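Local coordinates for restriction endonuclease PacI (Pseudomonas alcaligenes, PDB 3M7K) that cleaves double-stranded DNA at a rare eight-base-pair target, as a restriction endonuclease of the HNH family with a beta-beta-alpha-metal active site, at a contact of chain A with DNA and the interface of chains A and B. Numbering follows the deposited sequence. Chains: chain A/B, restriction endonuclease PacI.

Contact 1 lies on helix 25-40, which presents its side chains to the bases and to the backbones of both strands, one of them through water, whereas contact 2 lies on helix 122-139, which packs against the same helix of the second chain. The centres of their C-alpha atoms are about 30 Å apart, and they share neither a residue nor a helix. One therefore reads DNA while the other probably joins subunits. Because the interface is two-fold symmetric, contact 2 would contribute to setting how the copy of contact 1 in chain B is placed relative to that in chain A, an arrangement that suits a symmetric target.

Contact 1: a contact of chain A with DNA. Residues chain A 28, 31-32, 35. With nucleotides of chain D; nucleotides of chain C.
A:Asn32 meets the Hoogsteen edge of DA3 of chain C with its whole carboxamide, one group donating and the other accepting. ND2 donates to N7 over 3.1 Å, nearly straight at 163°, and N7 lies close to the amide plane. The carbonyl OD1 accepts from the adenine amine N6 at 2.9 Å; that donor is tilted from the carbonyl plane, so the second bond is less well aligned than the first. This paired pattern fits the amine and ring nitrogen of adenine, and the two bonds together fix the amide's flip. ND2 also reaches water 1 at 3.0 Å, and the water joins it to OP2 of the same nucleotide's phosphate. DA3 has no pairing partner in the model, so these links probably steady a base that lacks its mate, in keeping with the disrupted target site.

A:Met28 approaches from off the adenine plane, on the side where DG4 of chain C lies. Its SD is 3.5 Å from C8 of DA3, a contact made possible by a side chain bent at its second and third torsions.

On the other strand, A:Gln31 and A:Tyr35 both send CG anti to the backbone N (chi1 -179°), one turn of helix apart. A:Gln31 continues extended toward the bases; its OE1 stops 3.8 Å from N7 of DG4 of chain D, too long for a direct bond. The A:Tyr35 ring turns a face to the edge of the DC5 base of chain D, with planes at 74° and centroids 5.5 Å apart. Its CE1 lies 3.7 Å from the sugar carbon C2' of DG4 of chain D. OP2 of DC5 lies at the ring's edge, in its plane, beside the phenol OH, but the modelled OH-to-OP2 separation is too short to be trusted.

Helix 25-40 thus acts as a DNA-reading element, combining direct adenine recognition with packing against the opposite backbone beside the guanine-cytosine pair.

Contact 2: the interface of chains A and B. Residues chain A 127-128, 131-132, 134; chain B 127-128, 131.
A:Ala131 and B:Ala131 face each other where helix 122-139 of one chain packs on its twin, their CB atoms 4.1 Å apart. Each methyl also rests on the partner's backbone: CB of A:Ala131 lies 3.6 Å from the carbonyl O of B:Val127 and 3.8 Å from CA of B:Leu128, and exchanging the chains gives the same contacts. A side chain this small probably allows the close approach of the two helices, and this is the tight part of the patch.

Around it the packing is made by branched side chains. CG of B:Leu128 is set anti to its own carbonyl carbon (chi1 -82°), and the two methyls then divide their work. CD2 touches CG1 of A:Ile132 at 3.9 Å, the two side chains crossing obliquely, while CD1 reaches the backbone O of A:Ala131, also at 3.9 Å. With an alanine at B:Leu128, both methyls are gone, which would probably leave A:Ile132 CG1 without its apolar partner and open a gap beside the alanine pair.

The looser margin is formed by A:Lys134. B:Val127 bridges it to the alanine core, since CG1 of the valine touches both CB of A:Ala131 and the lysine. The lysine runs extended beyond CG and crosses the valine at about a right angle, and the contact seen is CD against CG1, 4.0 Å apart. Within this patch 13 Å² of A:Lys134 is hidden, against 34 Å² of the much smaller A:Ala131, which suggests a more marginal position.

The patch belongs to a two-fold helix-to-helix interface, which would hold the subunits as a dimer and probably sets the spacing of their DNA-binding surfaces.

Contact 1: a contact of chain A with DNA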
ATOM      1  N   MET A  28      -8.256 -15.740  17.469  1.00 39.09           N
ATOM      2  CA  MET A  28      -8.757 -14.509  16.853  1.00 38.83           C
ATOM      3  C   MET A  28      -8.358 -14.463  15.374  1.00 37.90           C
ATOM      4  O   MET A  28      -9.171 -14.104  14.524  1.00 38.07           O
ATOM      5  CB  MET A  28      -8.272 -13.278  17.632  1.00 40.12           C
ATOM      6  CG  MET A  28      -8.622 -11.910  17.041  1.00 43.23           C
ATOM      7  SD  MET A  28     -10.239 -11.245  17.501  1.00 51.34           S
ATOM      8  CE  MET A  28     -11.344 -12.170  16.413  1.00 48.39           C
ATOM      9  N   GLN A  31     -10.592 -16.934  13.487  1.00 38.27           N
ATOM     10  CA  GLN A  31     -11.943 -16.353  13.357  1.00 39.02           C
ATOM     11  C   GLN A  31     -11.973 -15.334  12.210  1.00 38.42           C
ATOM     12  O   GLN A  31     -12.881 -15.352  11.369  1.00 37.71           O
ATOM     13  CB  GLN A  31     -12.362 -15.688  14.687  1.00 39.70           C
ATOM     14  CG  GLN A  31     -13.767 -15.065  14.710  1.00 44.11           C
ATOM     15  CD  GLN A  31     -14.125 -14.389  16.065  1.00 48.86           C
ATOM     16  OE1 GLN A  31     -14.789 -13.347  16.098  1.00 50.93           O
ATOM     17  NE2 GLN A  31     -13.683 -14.991  17.177  1.00 50.61           N
ATOM     18  N   ASN A  32     -10.948 -14.477  12.157  1.00 37.69           N
ATOM     19  CA  ASN A  32     -10.865 -13.462  11.121  1.00 37.63           C
ATOM     20  C   ASN A  32     -10.706 -14.102   9.751  1.00 38.03           C
ATOM     21  O   ASN A  32     -11.350 -13.683   8.798  1.00 37.70           O
ATOM     22  CB  ASN A  32      -9.697 -12.502  11.392  1.00 36.76           C
ATOM     23  CG  ASN A  32     -10.019 -11.478  12.485  1.00 36.94           C
ATOM     24  OD1 ASN A  32     -11.159 -11.013  12.604  1.00 36.85           O
ATOM     25  ND2 ASN A  32      -9.018 -11.120  13.279  1.00 34.24           N
ATOM     26  N   TYR A  35     -14.216 -15.656   8.691  1.00 44.24           N
ATOM     27  CA  TYR A  35     -15.110 -14.562   8.353  1.00 44.56           C
ATOM     28  C   TYR A  35     -14.653 -13.848   7.072  1.00 44.23           C
ATOM     29  O   TYR A  35     -15.467 -13.595   6.187  1.00 44.52           O
ATOM     30  CB  TYR A  35     -15.178 -13.563   9.521  1.00 45.33           C
ATOM     31  CG  TYR A  35     -16.110 -12.373   9.316  1.00 45.90           C
ATOM     32  CD1 TYR A  35     -17.489 -12.486   9.545  1.00 48.62           C
ATOM     33  CD2 TYR A  35     -15.615 -11.131   8.931  1.00 47.91           C
ATOM     34  CE1 TYR A  35     -18.337 -11.400   9.370  1.00 48.26           C
ATOM     35  CE2 TYR A  35     -16.468 -10.026   8.750  1.00 47.43           C
ATOM     36  CZ  TYR A  35     -17.819 -10.176   8.973  1.00 48.63           C
ATOM     37  OH  TYR A  35     -18.645  -9.093   8.803  1.00 49.15           O
TER
ATOM     38  P    DG D   3     -18.780 -19.720  16.714  1.00 78.71           P
ATOM     39  OP1  DG D   3     -19.552 -20.662  15.863  1.00 79.16           O
ATOM     40  OP2  DG D   3     -17.314 -19.901  16.880  1.00 78.79           O
ATOM     41  O5'  DG D   3     -19.063 -18.252  16.160  1.00 77.65           O
ATOM     42  C5'  DG D   3     -20.402 -17.797  15.963  1.00 76.54           C
ATOM     43  C4'  DG D   3     -20.362 -16.307  15.699  1.00 75.94           C
ATOM     44  O4'  DG D   3     -20.146 -15.604  16.958  1.00 75.07           O
ATOM     45  C3'  DG D   3     -19.235 -15.859  14.762  1.00 75.39           C
ATOM     46  O3'  DG D   3     -19.679 -14.781  13.946  1.00 76.65           O
ATOM     47  C2'  DG D   3     -18.171 -15.383  15.745  1.00 74.24           C
ATOM     48  C1'  DG D   3     -19.109 -14.678  16.719  1.00 73.48           C
ATOM     49  N9   DG D   3     -18.493 -14.191  17.952  1.00 71.28           N
ATOM     50  C8   DG D   3     -17.386 -14.690  18.609  1.00 70.61           C
ATOM     51  N7   DG D   3     -17.074 -14.015  19.683  1.00 69.60           N
ATOM     52  C5   DG D   3     -18.028 -13.001  19.731  1.00 69.42           C
ATOM     53  C6   DG D   3     -18.204 -11.947  20.667  1.00 68.71           C
ATOM     54  O6   DG D   3     -17.507 -11.723  21.668  1.00 68.78           O
ATOM     55  N1   DG D   3     -19.300 -11.128  20.354  1.00 67.38           N
ATOM     56  C2   DG D   3     -20.126 -11.302  19.263  1.00 67.25           C
ATOM     57  N2   DG D   3     -21.129 -10.422  19.104  1.00 67.01           N
ATOM     58  N3   DG D   3     -19.974 -12.289  18.384  1.00 68.27           N
ATOM     59  C4   DG D   3     -18.911 -13.093  18.671  1.00 69.74           C
ATOM     60  P    DG D   4     -19.877 -14.919  12.360  1.00 76.44           P
ATOM     61  OP1  DG D   4     -20.821 -16.040  12.114  1.00 77.47           O
ATOM     62  OP2  DG D   4     -18.537 -14.934  11.727  1.00 76.92           O
ATOM     63  O5'  DG D   4     -20.623 -13.542  11.993  1.00 75.65           O
ATOM     64  C5'  DG D   4     -21.967 -13.284  12.464  1.00 74.31           C
ATOM     65  C4'  DG D   4     -22.315 -11.799  12.491  1.00 72.65           C
ATOM     66  O4'  DG D   4     -21.939 -11.205  13.764  1.00 71.43           O
ATOM     67  C3'  DG D   4     -21.653 -10.946  11.421  1.00 71.88           C
ATOM     68  O3'  DG D   4     -22.570  -9.970  10.928  1.00 72.35           O
ATOM     69  C2'  DG D   4     -20.476 -10.313  12.158  1.00 71.19           C
ATOM     70  C1'  DG D   4     -20.923 -10.237  13.612  1.00 69.96           C
ATOM     71  N9   DG D   4     -19.832 -10.533  14.546  1.00 67.70           N
ATOM     72  C8   DG D   4     -19.007 -11.633  14.502  1.00 67.66           C
ATOM     73  N7   DG D   4     -18.103 -11.662  15.447  1.00 67.26           N
ATOM     74  C5   DG D   4     -18.341 -10.508  16.179  1.00 66.31           C
ATOM     75  C6   DG D   4     -17.668 -10.012  17.323  1.00 65.72           C
ATOM     76  O6   DG D   4     -16.710 -10.518  17.926  1.00 65.40           O
ATOM     77  N1   DG D   4     -18.209  -8.807  17.768  1.00 65.30           N
ATOM     78  C2   DG D   4     -19.267  -8.164  17.165  1.00 65.54           C
ATOM     79  N2   DG D   4     -19.645  -7.006  17.729  1.00 65.74           N
ATOM     80  N3   DG D   4     -19.908  -8.620  16.088  1.00 65.98           N
ATOM     81  C4   DG D   4     -19.399  -9.797  15.640  1.00 66.65           C
ATOM     82  P    DC D   5     -22.268  -9.150   9.581  1.00 72.07           P
ATOM     83  OP1  DC D   5     -23.473  -9.168   8.717  1.00 72.64           O
ATOM     84  OP2  DC D   5     -20.976  -9.607   9.009  1.00 71.75           O
ATOM     85  O5'  DC D   5     -22.104  -7.676  10.166  1.00 70.79           O
ATOM     86  C5'  DC D   5     -20.814  -7.204  10.416  1.00 67.34           C
ATOM     87  C4'  DC D   5     -20.812  -6.123  11.471  1.00 64.75           C
ATOM     88  O4'  DC D   5     -20.286  -6.678  12.705  1.00 63.04           O
ATOM     89  C3'  DC D   5     -19.872  -4.995  11.061  1.00 63.16           C
ATOM     90  O3'  DC D   5     -20.275  -3.745  11.609  1.00 63.14           O
ATOM     91  C2'  DC D   5     -18.541  -5.436  11.646  1.00 62.36           C
ATOM     92  C1'  DC D   5     -18.969  -6.170  12.919  1.00 61.98           C
ATOM     93  N1   DC D   5     -17.986  -7.234  13.286  1.00 59.78           N
ATOM     94  C2   DC D   5     -17.230  -7.080  14.462  1.00 59.49           C
ATOM     95  O2   DC D   5     -17.402  -6.090  15.184  1.00 59.83           O
ATOM     96  N3   DC D   5     -16.321  -8.033  14.795  1.00 60.05           N
ATOM     97  C4   DC D   5     -16.146  -9.102  14.003  1.00 60.13           C
ATOM     98  N4   DC D   5     -15.238 -10.007  14.389  1.00 59.34           N
ATOM     99  C5   DC D   5     -16.905  -9.281  12.795  1.00 60.10           C
ATOM    100  C6   DC D   5     -17.800  -8.326  12.477  1.00 59.79           C
TER
ATOM    101  P    DA C   3      -4.986  -7.905  15.661  1.00 29.33           P
ATOM    102  OP1  DA C   3      -3.566  -7.594  15.958  1.00 28.64           O
ATOM    103  OP2  DA C   3      -5.400  -9.323  15.487  1.00 28.71           O
ATOM    104  O5'  DA C   3      -5.930  -7.295  16.770  1.00 30.29           O
ATOM    105  C5'  DA C   3      -5.550  -6.168  17.532  1.00 34.19           C
ATOM    106  C4'  DA C   3      -6.724  -5.701  18.396  1.00 37.06           C
ATOM    107  O4'  DA C   3      -7.920  -5.655  17.579  1.00 36.98           O
ATOM    108  C3'  DA C   3      -7.120  -6.594  19.571  1.00 39.96           C
ATOM    109  O3'  DA C   3      -7.790  -5.802  20.544  1.00 44.99           O
ATOM    110  C2'  DA C   3      -8.112  -7.570  18.943  1.00 39.05           C
ATOM    111  C1'  DA C   3      -8.864  -6.631  17.999  1.00 37.62           C
ATOM    112  N9   DA C   3      -9.410  -7.277  16.804  1.00 36.16           N
ATOM    113  C8   DA C   3      -8.898  -8.338  16.111  1.00 35.54           C
ATOM    114  N7   DA C   3      -9.616  -8.679  15.064  1.00 35.41           N
ATOM    115  C5   DA C   3     -10.682  -7.777  15.084  1.00 36.22           C
ATOM    116  C6   DA C   3     -11.810  -7.578  14.245  1.00 35.60           C
ATOM    117  N6   DA C   3     -12.089  -8.323  13.173  1.00 34.65           N
ATOM    118  N1   DA C   3     -12.653  -6.566  14.544  1.00 35.44           N
ATOM    119  C2   DA C   3     -12.409  -5.799  15.615  1.00 35.25           C
ATOM    120  N3   DA C   3     -11.390  -5.883  16.468  1.00 36.76           N
ATOM    121  C4   DA C   3     -10.558  -6.903  16.145  1.00 36.31           C
ATOM    122  P    DG C   4      -7.416  -5.864  22.103  1.00 46.23           P
ATOM    123  OP1  DG C   4      -6.044  -5.368  22.302  1.00 47.50           O
ATOM    124  OP2  DG C   4      -7.716  -7.227  22.561  1.00 48.86           O
ATOM    125  O5'  DG C   4      -8.485  -4.898  22.793  1.00 49.67           O
ATOM    126  C5'  DG C   4      -8.955  -3.767  22.084  1.00 52.33           C
ATOM    127  C4'  DG C   4     -10.399  -3.932  21.647  1.00 54.98           C
ATOM    128  O4'  DG C   4     -10.598  -5.115  20.853  1.00 54.94           O
ATOM    129  C3'  DG C   4     -11.420  -4.094  22.763  1.00 56.77           C
ATOM    130  O3'  DG C   4     -11.981  -2.823  23.008  1.00 59.28           O
ATOM    131  C2'  DG C   4     -12.448  -5.099  22.224  1.00 56.41           C
ATOM    132  C1'  DG C   4     -11.998  -5.225  20.781  1.00 55.31           C
ATOM    133  N9   DG C   4     -12.291  -6.445  20.041  1.00 54.39           N
ATOM    134  C8   DG C   4     -11.648  -7.660  20.097  1.00 53.63           C
ATOM    135  N7   DG C   4     -12.140  -8.544  19.271  1.00 53.47           N
ATOM    136  C5   DG C   4     -13.163  -7.866  18.631  1.00 53.28           C
ATOM    137  C6   DG C   4     -14.058  -8.289  17.631  1.00 53.53           C
ATOM    138  O6   DG C   4     -14.110  -9.388  17.083  1.00 55.15           O
ATOM    139  N1   DG C   4     -14.947  -7.282  17.249  1.00 54.73           N
ATOM    140  C2   DG C   4     -14.965  -6.008  17.774  1.00 54.61           C
ATOM    141  N2   DG C   4     -15.883  -5.157  17.291  1.00 55.37           N
ATOM    142  N3   DG C   4     -14.130  -5.596  18.715  1.00 54.73           N
ATOM    143  C4   DG C   4     -13.266  -6.573  19.090  1.00 53.95           C
TER
HETATM  144  O   HOH W   1      -6.127 -11.583  13.947  1.00 32.44           O

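Contact 2: the interface of chains A and B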
ATOM      1  N   VAL A 127      10.752  -9.005  -3.443  1.00 40.80           N
ATOM      2  CA  VAL A 127      11.669  -7.912  -3.742  1.00 40.26           C
ATOM      3  C   VAL A 127      11.314  -6.629  -2.967  1.00 38.91           C
ATOM      4  O   VAL A 127      12.203  -6.002  -2.373  1.00 38.90           O
ATOM      5  CB  VAL A 127      11.774  -7.669  -5.278  1.00 40.57           C
ATOM      6  CG1 VAL A 127      12.911  -6.705  -5.595  1.00 42.40           C
ATOM      7  CG2 VAL A 127      12.039  -8.992  -6.010  1.00 42.45           C
ATOM      8  N   LEU A 128      10.034  -6.234  -2.977  0.50 37.74           N
ATOM      9  CA  LEU A 128       9.579  -5.117  -2.138  0.50 36.60           C
ATOM     10  C   LEU A 128       9.887  -5.379  -0.661  0.50 37.25           C
ATOM     11  O   LEU A 128      10.309  -4.472   0.063  0.50 37.23           O
ATOM     12  CB  LEU A 128       8.071  -4.856  -2.309  0.50 35.67           C
ATOM     13  CG  LEU A 128       7.641  -4.023  -3.516  0.50 32.62           C
ATOM     14  CD1 LEU A 128       7.860  -4.770  -4.829  0.50 30.03           C
ATOM     15  CD2 LEU A 128       6.189  -3.618  -3.398  0.50 31.04           C
ATOM     16  N   ALA A 131      13.272  -4.383   0.499  1.00 41.18           N
ATOM     17  CA  ALA A 131      13.340  -2.924   0.618  1.00 39.73           C
ATOM     18  C   ALA A 131      12.667  -2.426   1.884  1.00 39.16           C
ATOM     19  O   ALA A 131      13.136  -1.481   2.509  1.00 39.62           O
ATOM     20  CB  ALA A 131      12.736  -2.255  -0.602  1.00 39.35           C
ATOM     21  N   ILE A 132      11.547  -3.052   2.248  1.00 38.44           N
ATOM     22  CA  ILE A 132      10.840  -2.731   3.485  1.00 37.66           C
ATOM     23  C   ILE A 132      11.672  -3.140   4.710  1.00 38.77           C
ATOM     24  O   ILE A 132      11.743  -2.395   5.680  1.00 37.92           O
ATOM     25  CB  ILE A 132       9.433  -3.398   3.517  1.00 36.34           C
ATOM     26  CG1 ILE A 132       8.542  -2.805   2.416  1.00 35.14           C
ATOM     27  CG2 ILE A 132       8.760  -3.214   4.884  1.00 35.85           C
ATOM     28  CD1 ILE A 132       7.349  -3.682   2.036  1.00 32.86           C
ATOM     29  N   LYS A 134      14.827  -3.124   4.886  1.00 43.49           N
ATOM     30  CA  LYS A 134      15.888  -2.101   5.051  1.00 43.90           C
ATOM     31  C   LYS A 134      15.361  -0.893   5.816  1.00 43.44           C
ATOM     32  O   LYS A 134      16.067  -0.352   6.661  1.00 42.66           O
ATOM     33  CB  LYS A 134      16.491  -1.681   3.706  1.00 44.26           C
ATOM     34  CG  LYS A 134      17.255  -2.797   3.028  1.00 46.75           C
ATOM     35  CD  LYS A 134      17.479  -2.524   1.559  1.00 48.54           C
ATOM     36  CE  LYS A 134      18.593  -3.414   1.018  1.00 50.35           C
ATOM     37  NZ  LYS A 134      18.892  -3.097  -0.411  1.00 49.72           N
TER
ATOM     38  N   VAL B 127      13.873   3.625  -1.714  1.00 40.80           N
ATOM     39  CA  VAL B 127      14.314   2.236  -1.699  1.00 40.26           C
ATOM     40  C   VAL B 127      13.208   1.271  -2.167  1.00 38.91           C
ATOM     41  O   VAL B 127      13.468   0.393  -3.002  1.00 38.90           O
ATOM     42  CB  VAL B 127      14.894   1.842  -0.306  1.00 40.57           C
ATOM     43  CG1 VAL B 127      15.576   0.481  -0.369  1.00 42.40           C
ATOM     44  CG2 VAL B 127      15.925   2.882   0.155  1.00 42.45           C
ATOM     45  N   LEU B 128      11.988   1.422  -1.634  0.50 37.74           N
ATOM     46  CA  LEU B 128      10.841   0.656  -2.137  0.50 36.60           C
ATOM     47  C   LEU B 128      10.635   0.896  -3.635  0.50 37.25           C
ATOM     48  O   LEU B 128      10.345  -0.041  -4.388  0.50 37.23           O
ATOM     49  CB  LEU B 128       9.546   1.007  -1.380  0.50 35.67           C
ATOM     50  CG  LEU B 128       9.318   0.318  -0.034  0.50 32.62           C
ATOM     51  CD1 LEU B 128      10.303   0.801   1.026  0.50 30.03           C
ATOM     52  CD2 LEU B 128       7.902   0.539   0.447  0.50 31.04           C
ATOM     53  N   ALA B 131      12.609  -1.271  -5.918  1.00 41.18           N
ATOM     54  CA  ALA B 131      12.036  -2.620  -5.931  1.00 39.73           C
ATOM     55  C   ALA B 131      10.790  -2.699  -6.796  1.00 39.16           C
ATOM     56  O   ALA B 131      10.563  -3.696  -7.471  1.00 39.62           O
ATOM     57  CB  ALA B 131      11.733  -3.091  -4.521  1.00 39.35           C
TER